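Local coordinates for NikO protein (PDB 4FQD) that transfers the enolpyruvyl group of phosphoenolpyruvate to UMP in nikkomycin biosynthesis, and belongs to the MurA branch of the EPSP synthase family, at residues V60-A74 and A91-I105. The protein carries 4 engineered substitutions. Residues are numbered along the deposited sequence; the frame is centred on the assembly and turned at random.
Sequences VETAVLGEIFRAAGA and AWDRAELPADLVGRI. Engineered in segment 91-105: Glu-96 (natural residue Asp), Leu-97 (natural residue Val).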
ATOM      1  N   VAL A  60      23.111  22.686  -7.533  1.00 20.17           N
ATOM      2  CA  VAL A  60      24.446  22.222  -7.169  1.00 23.97           C
ATOM      3  C   VAL A  60      25.000  21.228  -8.185  1.00 24.94           C
ATOM      4  O   VAL A  60      26.164  21.317  -8.580  1.00 26.72           O
ATOM      5  CB  VAL A  60      24.450  21.574  -5.768  1.00 25.26           C
ATOM      6  CG1 VAL A  60      25.834  21.042  -5.427  1.00 17.72           C
ATOM      7  CG2 VAL A  60      23.981  22.574  -4.720  1.00 24.19           C
ATOM      8  N   GLU A  61      24.156  20.288  -8.606  1.00 24.88           N
ATOM      9  CA  GLU A  61      24.549  19.252  -9.558  1.00 24.63           C
ATOM     10  C   GLU A  61      25.126  19.842 -10.843  1.00 21.87           C
ATOM     11  O   GLU A  61      26.150  19.378 -11.341  1.00 17.70           O
ATOM     12  CB  GLU A  61      23.355  18.351  -9.889  1.00 22.29           C
ATOM     13  CG  GLU A  61      22.832  17.538  -8.713  1.00 33.12           C
ATOM     14  CD  GLU A  61      23.654  16.290  -8.453  1.00 41.63           C
ATOM     15  OE1 GLU A  61      24.348  15.833  -9.383  1.00 40.60           O
ATOM     16  OE2 GLU A  61      23.606  15.766  -7.321  1.00 40.80           O
ATOM     17  N   THR A  62      24.465  20.869 -11.369  1.00 20.93           N
ATOM     18  CA  THR A  62      24.892  21.509 -12.608  1.00 21.21           C
ATOM     19  C   THR A  62      26.292  22.103 -12.479  1.00 21.88           C
ATOM     20  O   THR A  62      27.129  21.946 -13.369  1.00 26.50           O
ATOM     21  CB  THR A  62      23.922  22.628 -13.030  1.00 21.74           C
ATOM     22  OG1 THR A  62      22.580  22.126 -13.034  1.00 22.08           O
ATOM     23  CG2 THR A  62      24.271  23.144 -14.417  1.00 18.56           C
ATOM     24  N   ALA A  63      26.540  22.780 -11.363  1.00 21.78           N
ATOM     25  CA  ALA A  63      27.825  23.424 -11.125  1.00 18.35           C
ATOM     26  C   ALA A  63      28.950  22.404 -10.988  1.00 22.17           C
ATOM     27  O   ALA A  63      30.001  22.544 -11.611  1.00 20.10           O
ATOM     28  CB  ALA A  63      27.754  24.310  -9.888  1.00 14.08           C
ATOM     29  N   VAL A  64      28.720  21.376 -10.175  1.00 15.80           N
ATOM     30  CA  VAL A  64      29.738  20.361  -9.923  1.00 16.85           C
ATOM     31  C   VAL A  64      30.049  19.542 -11.174  1.00 27.07           C
ATOM     32  O   VAL A  64      31.217  19.325 -11.501  1.00 24.00           O
ATOM     33  CB  VAL A  64      29.328  19.418  -8.776  1.00 25.70           C
ATOM     34  CG1 VAL A  64      30.414  18.383  -8.525  1.00 24.13           C
ATOM     35  CG2 VAL A  64      29.048  20.215  -7.511  1.00 26.78           C
ATOM     36  N   LEU A  65      29.005  19.096 -11.868  1.00 22.12           N
ATOM     37  CA  LEU A  65      29.173  18.344 -13.110  1.00 21.85           C
ATOM     38  C   LEU A  65      29.947  19.157 -14.140  1.00 19.07           C
ATOM     39  O   LEU A  65      30.769  18.618 -14.881  1.00 24.16           O
ATOM     40  CB  LEU A  65      27.818  17.929 -13.686  1.00 20.28           C
ATOM     41  CG  LEU A  65      27.096  16.765 -13.004  1.00 15.37           C
ATOM     42  CD1 LEU A  65      25.722  16.554 -13.621  1.00 18.74           C
ATOM     43  CD2 LEU A  65      27.925  15.493 -13.092  1.00 14.36           C
ATOM     44  N   GLY A  66      29.680  20.457 -14.178  1.00 18.76           N
ATOM     45  CA  GLY A  66      30.384  21.354 -15.074  1.00 20.44           C
ATOM     46  C   GLY A  66      31.854  21.456 -14.720  1.00 23.29           C
ATOM     47  O   GLY A  66      32.713  21.495 -15.600  1.00 28.49           O
ATOM     48  N   GLU A  67      32.143  21.494 -13.423  1.00 20.88           N
ATOM     49  CA  GLU A  67      33.518  21.572 -12.949  1.00 23.09           C
ATOM     50  C   GLU A  67      34.254  20.259 -13.190  1.00 22.05           C
ATOM     51  O   GLU A  67      35.434  20.257 -13.536  1.00 23.30           O
ATOM     52  CB  GLU A  67      33.558  21.943 -11.463  1.00 25.94           C
ATOM     53  CG  GLU A  67      33.078  23.356 -11.163  1.00 30.58           C
ATOM     54  CD  GLU A  67      32.998  23.643  -9.676  1.00 44.01           C
ATOM     55  OE1 GLU A  67      33.362  22.754  -8.878  1.00 42.95           O
ATOM     56  OE2 GLU A  67      32.570  24.756  -9.304  1.00 46.14           O
ATOM     57  N   ILE A  68      33.550  19.145 -13.006  1.00 23.20           N
ATOM     58  CA  ILE A  68      34.128  17.824 -13.234  1.00 23.45           C
ATOM     59  C   ILE A  68      34.573  17.663 -14.687  1.00 22.58           C
ATOM     60  O   ILE A  68      35.658  17.147 -14.962  1.00 21.86           O
ATOM     61  CB  ILE A  68      33.135  16.700 -12.861  1.00 22.50           C
ATOM     62  CG1 ILE A  68      32.934  16.647 -11.344  1.00 25.19           C
ATOM     63  CG2 ILE A  68      33.627  15.352 -13.369  1.00 15.67           C
ATOM     64  CD1 ILE A  68      31.935  15.599 -10.895  1.00 20.00           C
ATOM     65  N   PHE A  69      33.733  18.119 -15.611  1.00 23.25           N
ATOM     66  CA  PHE A  69      34.046  18.059 -17.035  1.00 23.09           C
ATOM     67  C   PHE A  69      35.315  18.839 -17.375  1.00 25.94           C
ATOM     68  O   PHE A  69      36.227  18.310 -18.010  1.00 26.35           O
ATOM     69  CB  PHE A  69      32.871  18.583 -17.863  1.00 18.85           C
ATOM     70  CG  PHE A  69      31.939  17.509 -18.345  1.00 18.46           C
ATOM     71  CD1 PHE A  69      31.258  16.706 -17.445  1.00 18.82           C
ATOM     72  CD2 PHE A  69      31.736  17.309 -19.701  1.00 15.84           C
ATOM     73  CE1 PHE A  69      30.400  15.717 -17.888  1.00 15.48           C
ATOM     74  CE2 PHE A  69      30.878  16.322 -20.150  1.00 16.00           C
ATOM     75  CZ  PHE A  69      30.208  15.524 -19.242  1.00 16.84           C
ATOM     76  N   ARG A  70      35.370  20.094 -16.941  1.00 26.90           N
ATOM     77  CA  ARG A  70      36.518  20.951 -17.223  1.00 22.57           C
ATOM     78  C   ARG A  70      37.788  20.456 -16.534  1.00 24.04           C
ATOM     79  O   ARG A  70      38.890  20.632 -17.052  1.00 24.49           O
ATOM     80  CB  ARG A  70      36.224  22.396 -16.815  1.00 19.09           C
ATOM     81  CG  ARG A  70      35.137  23.067 -17.640  1.00 22.92           C
ATOM     82  CD  ARG A  70      34.981  24.530 -17.259  1.00 26.99           C
ATOM     83  NE  ARG A  70      34.596  24.694 -15.860  1.00 28.97           N
ATOM     84  CZ  ARG A  70      33.341  24.796 -15.438  1.00 28.87           C
ATOM     85  NH1 ARG A  70      32.341  24.753 -16.311  1.00 24.59           N
ATOM     86  NH2 ARG A  70      33.083  24.943 -14.146  1.00 25.28           N
ATOM     87  N   ALA A  71      37.627  19.835 -15.370  1.00 21.06           N
ATOM     88  CA  ALA A  71      38.765  19.315 -14.619  1.00 23.23           C
ATOM     89  C   ALA A  71      39.387  18.111 -15.321  1.00 33.20           C
ATOM     90  O   ALA A  71      40.557  17.794 -15.108  1.00 30.44           O
ATOM     91  CB  ALA A  71      38.346  18.948 -13.202  1.00 19.62           C
ATOM     92  N   ALA A  72      38.596  17.444 -16.156  1.00 24.65           N
ATOM     93  CA  ALA A  72      39.069  16.273 -16.886  1.00 20.95           C
ATOM     94  C   ALA A  72      39.507  16.643 -18.298  1.00 24.69           C
ATOM     95  O   ALA A  72      39.747  15.771 -19.133  1.00 26.06           O
ATOM     96  CB  ALA A  72      37.991  15.200 -16.925  1.00 22.43           C
ATOM     97  N   GLY A  73      39.606  17.942 -18.560  1.00 23.89           N
ATOM     98  CA  GLY A  73      40.043  18.426 -19.857  1.00 23.20           C
ATOM     99  C   GLY A  73      38.914  18.551 -20.862  1.00 29.43           C
ATOM    100  O   GLY A  73      39.131  18.962 -22.002  1.00 24.22           O
ATOM    101  N   ALA A  74      37.704  18.195 -20.439  1.00 28.91           N
ATOM    102  CA  ALA A  74      36.538  18.268 -21.313  1.00 25.74           C
ATOM    103  C   ALA A  74      35.920  19.662 -21.298  1.00 23.72           C
ATOM    104  O   ALA A  74      36.464  20.587 -20.694  1.00 26.25           O
ATOM    105  CB  ALA A  74      35.508  17.219 -20.918  1.00 24.16           C
ATOM    106  N   ALA A  91      37.407  15.825 -25.660  1.00 22.61           N
ATOM    107  CA  ALA A  91      38.795  15.951 -25.227  1.00 22.17           C
ATOM    108  C   ALA A  91      39.015  15.433 -23.808  1.00 22.21           C
ATOM    109  O   ALA A  91      39.980  15.813 -23.145  1.00 29.14           O
ATOM    110  CB  ALA A  91      39.255  17.397 -25.342  1.00 20.08           C
ATOM    111  N   TRP A  92      38.116  14.567 -23.351  1.00 24.32           N
ATOM    112  CA  TRP A  92      38.228  13.967 -22.027  1.00 26.78           C
ATOM    113  C   TRP A  92      39.466  13.074 -21.966  1.00 32.75           C
ATOM    114  O   TRP A  92      39.526  12.042 -22.633  1.00 29.29           O
ATOM    115  CB  TRP A  92      36.976  13.143 -21.719  1.00 24.50           C
ATOM    116  CG  TRP A  92      36.773  12.848 -20.262  1.00 22.95           C
ATOM    117  CD1 TRP A  92      37.622  12.174 -19.434  1.00 22.71           C
ATOM    118  CD2 TRP A  92      35.632  13.198 -19.467  1.00 20.55           C
ATOM    119  NE1 TRP A  92      37.089  12.095 -18.171  1.00 22.01           N
ATOM    120  CE2 TRP A  92      35.866  12.715 -18.166  1.00 24.25           C
ATOM    121  CE3 TRP A  92      34.439  13.879 -19.731  1.00 23.63           C
ATOM    122  CZ2 TRP A  92      34.951  12.889 -17.128  1.00 30.85           C
ATOM    123  CZ3 TRP A  92      33.531  14.051 -18.700  1.00 20.27           C
ATOM    124  CH2 TRP A  92      33.793  13.558 -17.414  1.00 20.94           C
ATOM    125  N   ASP A  93      40.454  13.476 -21.173  1.00 34.10           N
ATOM    126  CA  ASP A  93      41.691  12.706 -21.066  1.00 38.55           C
ATOM    127  C   ASP A  93      41.679  11.760 -19.870  1.00 39.46           C
ATOM    128  O   ASP A  93      40.625  11.477 -19.303  1.00 43.22           O
ATOM    129  CB  ASP A  93      42.916  13.631 -21.023  1.00 36.03           C
ATOM    130  CG  ASP A  93      42.887  14.597 -19.853  1.00 39.25           C
ATOM    131  OD1 ASP A  93      42.641  14.164 -18.707  1.00 38.28           O
ATOM    132  OD2 ASP A  93      43.120  15.802 -20.081  1.00 51.53           O
ATOM    133  N   ARG A  94      42.856  11.281 -19.481  1.00 54.51           N
ATOM    134  CA  ARG A  94      42.958  10.337 -18.373  1.00 54.22           C
ATOM    135  C   ARG A  94      43.899  10.815 -17.269  1.00 56.33           C
ATOM    136  O   ARG A  94      45.098  10.998 -17.488  1.00 62.66           O
ATOM    137  CB  ARG A  94      43.376   8.955 -18.880  1.00 49.25           C
ATOM    138  CG  ARG A  94      44.587   8.961 -19.797  1.00 52.55           C
ATOM    139  CD  ARG A  94      44.685   7.662 -20.574  1.00 58.31           C
ATOM    140  NE  ARG A  94      43.581   7.517 -21.519  1.00 53.46           N
ATOM    141  CZ  ARG A  94      43.320   6.407 -22.201  1.00 57.39           C
ATOM    142  NH1 ARG A  94      44.082   5.333 -22.040  1.00 58.55           N
ATOM    143  NH2 ARG A  94      42.294   6.369 -23.041  1.00 50.05           N
ATOM    144  N   ALA A  95      43.335  11.008 -16.081  1.00 42.09           N
ATOM    145  CA  ALA A  95      44.094  11.434 -14.913  1.00 60.82           C
ATOM    146  C   ALA A  95      43.267  11.211 -13.655  1.00 67.44           C
ATOM    147  O   ALA A  95      42.196  10.606 -13.705  1.00 62.74           O
ATOM    148  CB  ALA A  95      44.486  12.897 -15.036  1.00 60.85           C
ATOM    149  N   GLU A  96      43.765  11.701 -12.525  1.00 79.09           N
ATOM    150  CA  GLU A  96      43.029  11.595 -11.272  1.00 74.06           C
ATOM    151  C   GLU A  96      41.888  12.605 -11.243  1.00 73.78           C
ATOM    152  O   GLU A  96      42.094  13.790 -11.511  1.00 73.44           O
ATOM    153  CB  GLU A  96      43.956  11.832 -10.077  1.00 84.72           C
ATOM    154  CG  GLU A  96      45.215  10.980 -10.067  1.00 97.99           C
ATOM    155  CD  GLU A  96      46.445  11.754 -10.503  1.00 93.46           C
ATOM    156  OE1 GLU A  96      46.631  11.943 -11.723  1.00 92.28           O
ATOM    157  OE2 GLU A  96      47.224  12.178  -9.623  1.00 86.22           O
ATOM    158  N   LEU A  97      40.685  12.137 -10.929  1.00 51.77           N
ATOM    159  CA  LEU A  97      39.558  13.038 -10.721  1.00 54.11           C
ATOM    160  C   LEU A  97      39.498  13.440  -9.253  1.00 59.21           C
ATOM    161  O   LEU A  97      39.398  12.577  -8.378  1.00 53.16           O
ATOM    162  CB  LEU A  97      38.241  12.386 -11.146  1.00 54.62           C
ATOM    163  CG  LEU A  97      38.095  12.031 -12.628  1.00 43.96           C
ATOM    164  CD1 LEU A  97      38.112  10.525 -12.818  1.00 46.25           C
ATOM    165  CD2 LEU A  97      36.826  12.635 -13.205  1.00 33.23           C
ATOM    166  N   PRO A  98      39.575  14.756  -8.982  1.00 55.88           N
ATOM    167  CA  PRO A  98      39.560  15.342  -7.636  1.00 55.64           C
ATOM    168  C   PRO A  98      38.461  14.746  -6.762  1.00 56.67           C
ATOM    169  O   PRO A  98      37.277  14.977  -7.011  1.00 58.84           O
ATOM    170  CB  PRO A  98      39.285  16.820  -7.911  1.00 49.52           C
ATOM    171  CG  PRO A  98      39.897  17.056  -9.246  1.00 50.66           C
ATOM    172  CD  PRO A  98      39.679  15.789 -10.028  1.00 44.30           C
ATOM    173  N   ALA A  99      38.868  13.982  -5.752  1.00 47.00           N
ATOM    174  CA  ALA A  99      37.946  13.211  -4.921  1.00 53.80           C
ATOM    175  C   ALA A  99      36.883  14.060  -4.232  1.00 51.82           C
ATOM    176  O   ALA A  99      35.695  13.733  -4.272  1.00 53.19           O
ATOM    177  CB  ALA A  99      38.723  12.404  -3.889  1.00 60.76           C
ATOM    178  N   ASP A 100      37.317  15.144  -3.597  1.00 51.08           N
ATOM    179  CA  ASP A 100      36.405  16.017  -2.870  1.00 56.19           C
ATOM    180  C   ASP A 100      35.378  16.622  -3.815  1.00 53.80           C
ATOM    181  O   ASP A 100      34.215  16.792  -3.455  1.00 48.00           O
ATOM    182  CB  ASP A 100      37.174  17.124  -2.150  1.00 60.72           C
ATOM    183  CG  ASP A 100      36.289  17.941  -1.229  1.00 74.17           C
ATOM    184  OD1 ASP A 100      35.241  17.419  -0.794  1.00 69.66           O
ATOM    185  OD2 ASP A 100      36.642  19.103  -0.935  1.00 71.38           O
ATOM    186  N   LEU A 101      35.820  16.939  -5.027  1.00 46.47           N
ATOM    187  CA  LEU A 101      34.946  17.501  -6.046  1.00 43.89           C
ATOM    188  C   LEU A 101      33.884  16.496  -6.488  1.00 43.85           C
ATOM    189  O   LEU A 101      32.701  16.823  -6.566  1.00 40.21           O
ATOM    190  CB  LEU A 101      35.771  17.954  -7.251  1.00 44.99           C
ATOM    191  CG  LEU A 101      34.983  18.390  -8.488  1.00 36.33           C
ATOM    192  CD1 LEU A 101      34.187  19.654  -8.204  1.00 32.85           C
ATOM    193  CD2 LEU A 101      35.920  18.588  -9.667  1.00 36.27           C
ATOM    194  N   VAL A 102      34.320  15.273  -6.773  1.00 46.26           N
ATOM    195  CA  VAL A 102      33.420  14.206  -7.206  1.00 42.31           C
ATOM    196  C   VAL A 102      32.399  13.841  -6.126  1.00 40.41           C
ATOM    197  O   VAL A 102      31.220  13.630  -6.416  1.00 44.62           O
ATOM    198  CB  VAL A 102      34.212  12.946  -7.629  1.00 45.70           C
ATOM    199  CG1 VAL A 102      33.305  11.724  -7.699  1.00 45.67           C
ATOM    200  CG2 VAL A 102      34.914  13.180  -8.961  1.00 43.45           C
ATOM    201  N   GLY A 103      32.854  13.787  -4.878  1.00 38.52           N
ATOM    202  CA  GLY A 103      32.001  13.399  -3.769  1.00 33.15           C
ATOM    203  C   GLY A 103      30.985  14.450  -3.362  1.00 37.13           C
ATOM    204  O   GLY A 103      30.164  14.215  -2.475  1.00 42.42           O
ATOM    205  N   ARG A 104      31.039  15.613  -4.006  1.00 33.46           N
ATOM    206  CA  ARG A 104      30.108  16.697  -3.711  1.00 34.00           C
ATOM    207  C   ARG A 104      28.683  16.351  -4.131  1.00 32.94           C
ATOM    208  O   ARG A 104      27.718  16.809  -3.517  1.00 33.96           O
ATOM    209  CB  ARG A 104      30.551  17.994  -4.394  1.00 38.00           C
ATOM    210  CG  ARG A 104      31.778  18.639  -3.774  1.00 42.12           C
ATOM    211  CD  ARG A 104      32.269  19.816  -4.601  1.00 49.48           C
ATOM    212  NE  ARG A 104      31.343  20.944  -4.554  1.00 69.65           N
ATOM    213  CZ  ARG A 104      31.447  21.959  -3.701  1.00 77.90           C
ATOM    214  NH1 ARG A 104      32.440  21.990  -2.824  1.00 71.08           N
ATOM    215  NH2 ARG A 104      30.561  22.944  -3.727  1.00 59.45           N
ATOM    216  N   ILE A 105      28.554  15.544  -5.180  1.00 30.37           N
ATOM    217  CA  ILE A 105      27.243  15.163  -5.691  1.00 31.46           C
ATOM    218  C   ILE A 105      27.095  13.652  -5.848  1.00 27.95           C
ATOM    219  O   ILE A 105      28.081  12.915  -5.868  1.00 20.58           O
ATOM    220  CB  ILE A 105      26.943  15.833  -7.046  1.00 25.53           C
ATOM    221  CG1 ILE A 105      28.028  15.481  -8.064  1.00 26.06           C
ATOM    222  CG2 ILE A 105      26.827  17.340  -6.882  1.00 26.89           C
ATOM    223  CD1 ILE A 105      27.758  16.021  -9.448  1.00 19.57           C
TER
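Phe-69 O is gripped by Ala-74 N and Ala-72 N from opposite faces of its plane, and the ring of Phe-69 meets Trp-92 across the contact. Ala-74 N to Phe-69 O and Gly-73 N to Arg-70 O make the Schellman motif that ends helix 60-71, Gly-73 being C-prime. Ala-72 O then accepts Asp-93 N at 3.2 Å, nearly straight and end-on, the only hydrogen bond between 60-74 and 91-105.

Beside this bond, Trp-92 shows how one indole can serve neighbours by face and by edge. With CG anti to the backbone N (chi1 -161°), the ring swings over the helix end. Ala-72 CB lies over the pyrrole face, 3.7 Å from its centroid, a CH-pi contact. The far rim of the indole makes a T-shaped stack, its CZ3 pointing at the middle of the Phe-69 ring, planes at 76°. Losing this indole to an alanine is likely to strip Phe-69 of its edge-on partner and open a gap over Ala-72 CB. Trp-92 also touches Leu-115 of helix 112-118, and Phe-69 reaches Val-41 of helix 34-44, so the pair lies between helices.

Farther along, helix 99-102 inserts Leu-101 as a knob among Val-64, Glu-67, Ile-68 and Ala-71, its CG 3.9 Å from Ile-68 CG1. Ile-105 meets Val-64 tip to tip, CD1 to CG1 at 3.7 Å, and Leu-65 at about a right angle. The carboxylate of Glu-61, brought round by a bend at chi2 (-81°), lies against the aliphatic Ile-105.

Within the EPSP synthase-type fold, the chain leaving the hairpin of strands 75-79 and 84-88 is thus tied back to helix 60-71 chiefly by apolar and aromatic fit, with directional polar bonding confined to the helix's C-terminal end.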